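Local coordinates for tungstate ABC transporter, periplasmic tungstate-binding protein (PDB 3LR1) that probably captures tungstate in the periplasm and delivers it to the membrane components of an ABC importer, at residues T43-A46 with L47-E51; D133-S137 with A138-P142; Y214-A217 with M218-I221. All coordinates share one frame; numbering follows the deposited sequence.

Contacts 1 and 3 belong to one lobe of this two-lobed periplasmic binding protein and contact 2 to the other. In contact 1 the side chain of Thr43 comes about 5 Å from a bound tungsten ion; in contact 2 the side chain of Leu134 stays about 14 Å from a tungsten ion. The centres of contacts 1 and 3 are 18 Å apart, and those of contacts 1 and 2 are 28 Å apart. Contacts 2 and 3 lie on opposite sides of the chain's centre, 39 Å between centres. Contact 1 is related to contact 2 through Lys124 and Ser125, which touch Thr43 and precede the helix that contact 2 ends.

Contact 1: T43-A46 with L47-E51; sequences TGQA and LKLGE
Gly44 and Lys48, and likewise Gln45 and Leu49, are joined by regular i to i+4 backbone bonds (Lys48 N to Gly44 O and Leu49 N to Gln45 O, both 2.9 Å), while their immediate neighbours in helix 43-51, Leu47 N to Thr43 O and Gly50 N to Ala46 O, are weak, the second reaching 3.5 Å. Ser10 OG also hydrogen-bonds to Ala46 O, so this carbonyl has a second partner. On the outer side, Gln45 sends CG anti to its backbone N (chi1 -172°) and then bends at chi2 (72°), which carries the amide along the helix until OE1 stands 3.5 Å from Lys48 CB. The same oxygen approaches Leu49 CG at 4.1 Å; both are contacts of a polar atom with aliphatic carbons. The Lys48 chain crosses that of Gln45 at about a right angle, with its CG 3.4 Å from Gly44 O, before its end leads away. Leu49 folds back over the preceding turn and rests CG 3.3 Å from Gln45 O. Leu47 makes the corresponding approach on the buried side, CD1 lying 3.6 Å from Thr43 O. Gln45 N, in the first turn, is hydrogen-bonded to a glycerol, probably from the crystallisation liquor, and Thr43 lies close to bound tungsten; the helix start would probably favour a nearby anion. Around the helix, Leu47 packs on Leu65 and Phe69 of helix 63-71, whereas Ala46 and Leu49 face strand 35-41, touching Val41, with Leu49 also on Ile39.

Contact 2: D133-S137 with A138-P142; sequences DLWKS and AGVDP
Trp135 and Val140 meet across a Schellman motif that closes helix 126-137. Gly139 leaves the helical conformation with a positive phi of 63°, a value that by itself favours glycine, and the chain turns back on the last helical turn. Val140 N bonds to Trp135 O at 3.0 Å, and inside this wider loop Gly139 N bonds to Lys136 O at 2.9 Å, the latter donor standing well above the carbonyl plane. Ala138 N still makes the ordinary helical bond to Leu134 O. The side chains complete the turn. Val140 CG1, anti to its own backbone N (chi1 159°), lies 3.9 Å from Trp135 CE3, and the two side chains run side by side, pointing the same way. Two residues further on, Pro142 lies over one face of the indole: its CG sits 4.0 Å from the centroid of the five-membered ring, only 8° off the normal, a CH-pi contact, while its CB is 4.1 Å from Trp135 CE2. At the polar edge, Trp135 NE1 is hydrogen-bonded to Glu131 OE2 one turn earlier, which helps fix the rotation of the ring. Ser137 adds a side-chain bond within the helix: its OG and N reach Asp133 O from opposite faces of the carbonyl plane, OG at 3.2 Å. Trp135 and Leu134 also touch Leu108 of helix 104-114. The pair of bonds, the glycine at positive phi and the apolar contact bracketing them are the hallmarks of Schellman capping, here leading the chain toward strand 147-149.

Contact 3: Y214-A217 with M218-I221; sequences YDLA and MKLI
Tyr214 and Met218, the latter deposited as selenomethionine, pack one helical turn apart. Met218 CG lies over one face of the phenol ring, 3.6 Å from its centroid and displaced toward the rim, so that Tyr214 CZ is its nearest ring atom at 3.4 Å. Tyr214 CG stands anti to the backbone N (chi1 171°), bringing the ring alongside the following turn. A bend at chi2 (-53°) turns the Met218 chain so that SE comes 4.6 Å from the ring centroid, an oblique Met-aromatic contact 39° off the normal. The same selenium is 3.8 Å from Tyr214 OH. That hydroxyl is hydrogen-bonded to Asn77 OD1, which helps hold the ring in place. Replacing Tyr214 by an alanine removes the ring and its hydroxyl, which would probably leave Asn77 OD1 without this partner and the Met218 chain freer to turn. On another side of the helix, the extended Lys219 chain passes Asp215 O, CG at 3.6 Å. Along the backbone, regular bonds run from Met218 N to Tyr214 O and onward through Ile221 N to Ala217 O. Further out, Ile221 O is hydrogen-bonded to Thr225 OG1. Helix 214-224 packs on strand 197-204 through Tyr214, Ala217 and Met218, which touch Ala203, and Ile221, which touches Ile201, and on helix 20-32 through Leu220, which meets Leu25 and Phe28.

Contact 1: T43-A46 with L47-E51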
# COMPACT_ATOMS: atom_id res chain seq x y z
N THR A 43 1.38 -8.09 -3.72
CA THR A 43 2.61 -7.84 -2.95
C THR A 43 3.67 -8.90 -3.19
O THR A 43 4.87 -8.60 -3.40
CB THR A 43 2.31 -7.74 -1.45
OG1 THR A 43 1.41 -6.64 -1.20
CG2 THR A 43 3.55 -7.49 -0.65
N GLY A 44 3.25 -10.16 -3.12
CA GLY A 44 4.14 -11.27 -3.31
C GLY A 44 4.78 -11.23 -4.69
O GLY A 44 5.94 -11.44 -4.85
N GLN A 45 3.98 -10.96 -5.71
CA GLN A 45 4.44 -10.90 -7.09
C GLN A 45 5.37 -9.73 -7.38
O GLN A 45 6.34 -9.85 -8.16
CB GLN A 45 3.25 -10.97 -8.08
CG GLN A 45 3.64 -11.10 -9.52
CD GLN A 45 4.20 -12.49 -9.84
OE1 GLN A 45 5.42 -12.67 -9.89
NE2 GLN A 45 3.29 -13.52 -9.94
N ALA A 46 5.15 -8.62 -6.68
CA ALA A 46 5.99 -7.46 -6.89
C ALA A 46 7.42 -7.80 -6.44
O ALA A 46 8.37 -7.47 -7.12
CB ALA A 46 5.42 -6.20 -6.16
N LEU A 47 7.56 -8.54 -5.33
CA LEU A 47 8.87 -8.97 -4.87
C LEU A 47 9.38 -10.09 -5.75
O LEU A 47 10.56 -10.07 -6.06
CB LEU A 47 8.78 -9.35 -3.41
CG LEU A 47 8.48 -8.20 -2.47
CD1 LEU A 47 7.73 -8.76 -1.26
CD2 LEU A 47 9.77 -7.53 -2.05
N LYS A 48 8.51 -11.02 -6.21
CA LYS A 48 8.96 -12.13 -7.09
C LYS A 48 9.58 -11.59 -8.40
O LYS A 48 10.58 -12.12 -8.90
CB LYS A 48 7.85 -13.13 -7.44
CG LYS A 48 7.49 -14.04 -6.35
CD LYS A 48 6.51 -15.07 -6.82
CE LYS A 48 6.12 -15.98 -5.62
NZ LYS A 48 7.21 -16.94 -5.29
N LEU A 49 9.01 -10.51 -8.92
CA LEU A 49 9.51 -9.88 -10.12
C LEU A 49 10.91 -9.31 -9.90
O LEU A 49 11.79 -9.50 -10.74
CB LEU A 49 8.56 -8.81 -10.63
CG LEU A 49 7.26 -9.30 -11.30
CD1 LEU A 49 6.37 -8.08 -11.51
CD2 LEU A 49 7.62 -10.07 -12.60
N GLY A 50 11.15 -8.74 -8.74
CA GLY A 50 12.46 -8.23 -8.40
C GLY A 50 13.45 -9.39 -8.15
O GLY A 50 14.58 -9.30 -8.58
N GLU A 51 12.98 -10.46 -7.50
CA GLU A 51 13.77 -11.72 -7.26
C GLU A 51 14.21 -12.35 -8.55
O GLU A 51 15.23 -12.99 -8.58
CB GLU A 51 13.02 -12.74 -6.44
CG GLU A 51 12.89 -12.40 -4.94
CD GLU A 51 12.14 -13.43 -4.12
OE1 GLU A 51 11.71 -14.47 -4.69
OE2 GLU A 51 11.96 -13.17 -2.90

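Contact 2: D133-S137 with A138-P142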
# COMPACT_ATOMS: atom_id res chain seq x y z
N ASP A 133 -1.70 -6.52 13.39
CA ASP A 133 -1.06 -5.83 14.52
C ASP A 133 -2.08 -5.13 15.39
O ASP A 133 -1.94 -5.15 16.61
CB ASP A 133 0.02 -4.83 14.05
CG ASP A 133 1.24 -5.54 13.44
OD1 ASP A 133 1.37 -6.79 13.58
OD2 ASP A 133 2.05 -4.82 12.78
N LEU A 134 -3.11 -4.53 14.76
CA LEU A 134 -4.14 -3.80 15.49
C LEU A 134 -5.09 -4.74 16.22
O LEU A 134 -5.40 -4.47 17.36
CB LEU A 134 -4.96 -2.92 14.57
CG LEU A 134 -4.36 -1.67 13.94
CD1 LEU A 134 -5.34 -1.18 12.84
CD2 LEU A 134 -4.06 -0.56 14.98
N TRP A 135 -5.57 -5.80 15.59
CA TRP A 135 -6.25 -6.87 16.37
C TRP A 135 -5.45 -7.33 17.62
O TRP A 135 -5.99 -7.40 18.72
CB TRP A 135 -6.60 -8.07 15.49
CG TRP A 135 -7.73 -7.83 14.51
CD1 TRP A 135 -7.66 -7.94 13.16
CD2 TRP A 135 -9.08 -7.45 14.81
NE1 TRP A 135 -8.88 -7.69 12.59
CE2 TRP A 135 -9.76 -7.34 13.58
CE3 TRP A 135 -9.79 -7.19 16.00
CZ2 TRP A 135 -11.09 -6.97 13.51
CZ3 TRP A 135 -11.10 -6.84 15.92
CH2 TRP A 135 -11.74 -6.72 14.69
N LYS A 136 -4.17 -7.60 17.45
CA LYS A 136 -3.34 -8.02 18.57
C LYS A 136 -3.24 -6.95 19.68
O LYS A 136 -3.33 -7.28 20.85
CB LYS A 136 -1.93 -8.42 18.07
CG LYS A 136 -1.15 -9.32 19.03
CD LYS A 136 0.33 -9.44 18.63
CE LYS A 136 0.85 -10.89 18.76
NZ LYS A 136 2.36 -10.96 18.82
N SER A 137 -3.08 -5.67 19.31
CA SER A 137 -3.10 -4.52 20.26
C SER A 137 -4.45 -4.36 20.96
O SER A 137 -4.51 -3.89 22.10
CB SER A 137 -2.79 -3.20 19.53
OG SER A 137 -1.44 -3.14 19.03
N ALA A 138 -5.52 -4.73 20.27
CA ALA A 138 -6.86 -4.75 20.89
C ALA A 138 -7.01 -5.96 21.81
O ALA A 138 -8.00 -6.07 22.56
CB ALA A 138 -7.94 -4.77 19.83
N GLY A 139 -6.03 -6.87 21.74
CA GLY A 139 -6.08 -8.12 22.48
C GLY A 139 -7.24 -8.99 22.03
O GLY A 139 -7.79 -9.72 22.85
N VAL A 140 -7.61 -8.91 20.75
CA VAL A 140 -8.65 -9.77 20.20
C VAL A 140 -8.10 -10.62 19.07
O VAL A 140 -7.22 -10.20 18.31
CB VAL A 140 -9.90 -8.99 19.74
CG1 VAL A 140 -10.70 -9.80 18.73
CG2 VAL A 140 -10.78 -8.65 20.92
N ASP A 141 -8.60 -11.85 18.98
CA ASP A 141 -8.27 -12.72 17.88
C ASP A 141 -9.55 -12.95 17.12
O ASP A 141 -10.49 -13.52 17.65
CB ASP A 141 -7.66 -14.03 18.39
CG ASP A 141 -6.46 -14.46 17.57
OD1 ASP A 141 -6.66 -14.94 16.41
OD2 ASP A 141 -5.33 -14.28 18.08
N PRO A 142 -9.61 -12.46 15.87
CA PRO A 142 -10.89 -12.34 15.21
C PRO A 142 -11.36 -13.67 14.65
O PRO A 142 -10.79 -14.20 13.69
CB PRO A 142 -10.62 -11.33 14.09
CG PRO A 142 -9.22 -11.56 13.74
CD PRO A 142 -8.52 -11.93 15.03

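Contact 3: Y214-A217 with M218-I221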
# COMPACT_ATOMS: atom_id res chain seq x y z
N TYR A 214 20.49 -0.10 -12.73
CA TYR A 214 20.73 0.25 -11.31
C TYR A 214 20.99 1.74 -11.11
O TYR A 214 20.53 2.36 -10.16
CB TYR A 214 21.87 -0.57 -10.73
CG TYR A 214 22.32 -0.14 -9.37
CD1 TYR A 214 21.68 -0.58 -8.21
CD2 TYR A 214 23.41 0.73 -9.23
CE1 TYR A 214 22.14 -0.18 -6.94
CE2 TYR A 214 23.87 1.12 -7.97
CZ TYR A 214 23.23 0.65 -6.84
OH TYR A 214 23.64 1.06 -5.59
N ASP A 215 21.78 2.29 -12.01
CA ASP A 215 22.17 3.68 -11.89
C ASP A 215 20.89 4.53 -12.03
O ASP A 215 20.66 5.48 -11.24
CB ASP A 215 23.31 4.01 -12.90
CG ASP A 215 24.65 3.20 -12.61
OD1 ASP A 215 25.10 3.10 -11.45
OD2 ASP A 215 25.29 2.68 -13.55
N LEU A 216 20.01 4.15 -12.96
CA LEU A 216 18.76 4.86 -13.13
C LEU A 216 17.81 4.61 -11.93
O LEU A 216 17.12 5.53 -11.43
CB LEU A 216 18.11 4.40 -14.42
CG LEU A 216 17.14 5.25 -15.22
CD1 LEU A 216 17.59 6.78 -15.29
CD2 LEU A 216 17.02 4.71 -16.67
N ALA A 217 17.81 3.36 -11.43
CA ALA A 217 17.05 3.05 -10.18
C ALA A 217 17.49 3.95 -9.04
O ALA A 217 16.66 4.49 -8.29
CB ALA A 217 17.14 1.57 -9.80
N MSE A 218 18.80 4.11 -8.89
CA MSE A 218 19.33 4.91 -7.80
C MSE A 218 18.93 6.40 -7.97
O MSE A 218 18.61 7.10 -6.98
CB MSE A 218 20.81 4.67 -7.68
CG MSE A 218 21.17 3.30 -7.06
SE MSE A 218 20.32 2.92 -5.32
CE MSE A 218 18.42 3.13 -5.74
N LYS A 219 18.87 6.86 -9.22
CA LYS A 219 18.38 8.23 -9.45
C LYS A 219 16.96 8.40 -9.05
O LYS A 219 16.60 9.42 -8.46
CB LYS A 219 18.61 8.66 -10.85
CG LYS A 219 20.06 9.02 -11.12
CD LYS A 219 20.31 9.06 -12.63
CE LYS A 219 21.65 9.64 -12.95
NZ LYS A 219 22.00 9.28 -14.38
N LEU A 220 16.15 7.37 -9.35
CA LEU A 220 14.77 7.38 -8.96
C LEU A 220 14.62 7.45 -7.45
O LEU A 220 13.82 8.28 -6.93
CB LEU A 220 13.98 6.24 -9.56
CG LEU A 220 12.49 6.25 -9.18
CD1 LEU A 220 11.72 7.49 -9.81
CD2 LEU A 220 11.80 4.93 -9.60
N ILE A 221 15.37 6.61 -6.73
CA ILE A 221 15.25 6.60 -5.30
C ILE A 221 15.68 7.96 -4.70
O ILE A 221 15.03 8.48 -3.80
CB ILE A 221 16.08 5.44 -4.66
CG1 ILE A 221 15.45 4.09 -5.09
CG2 ILE A 221 16.09 5.64 -3.13
CD1 ILE A 221 16.24 2.79 -4.65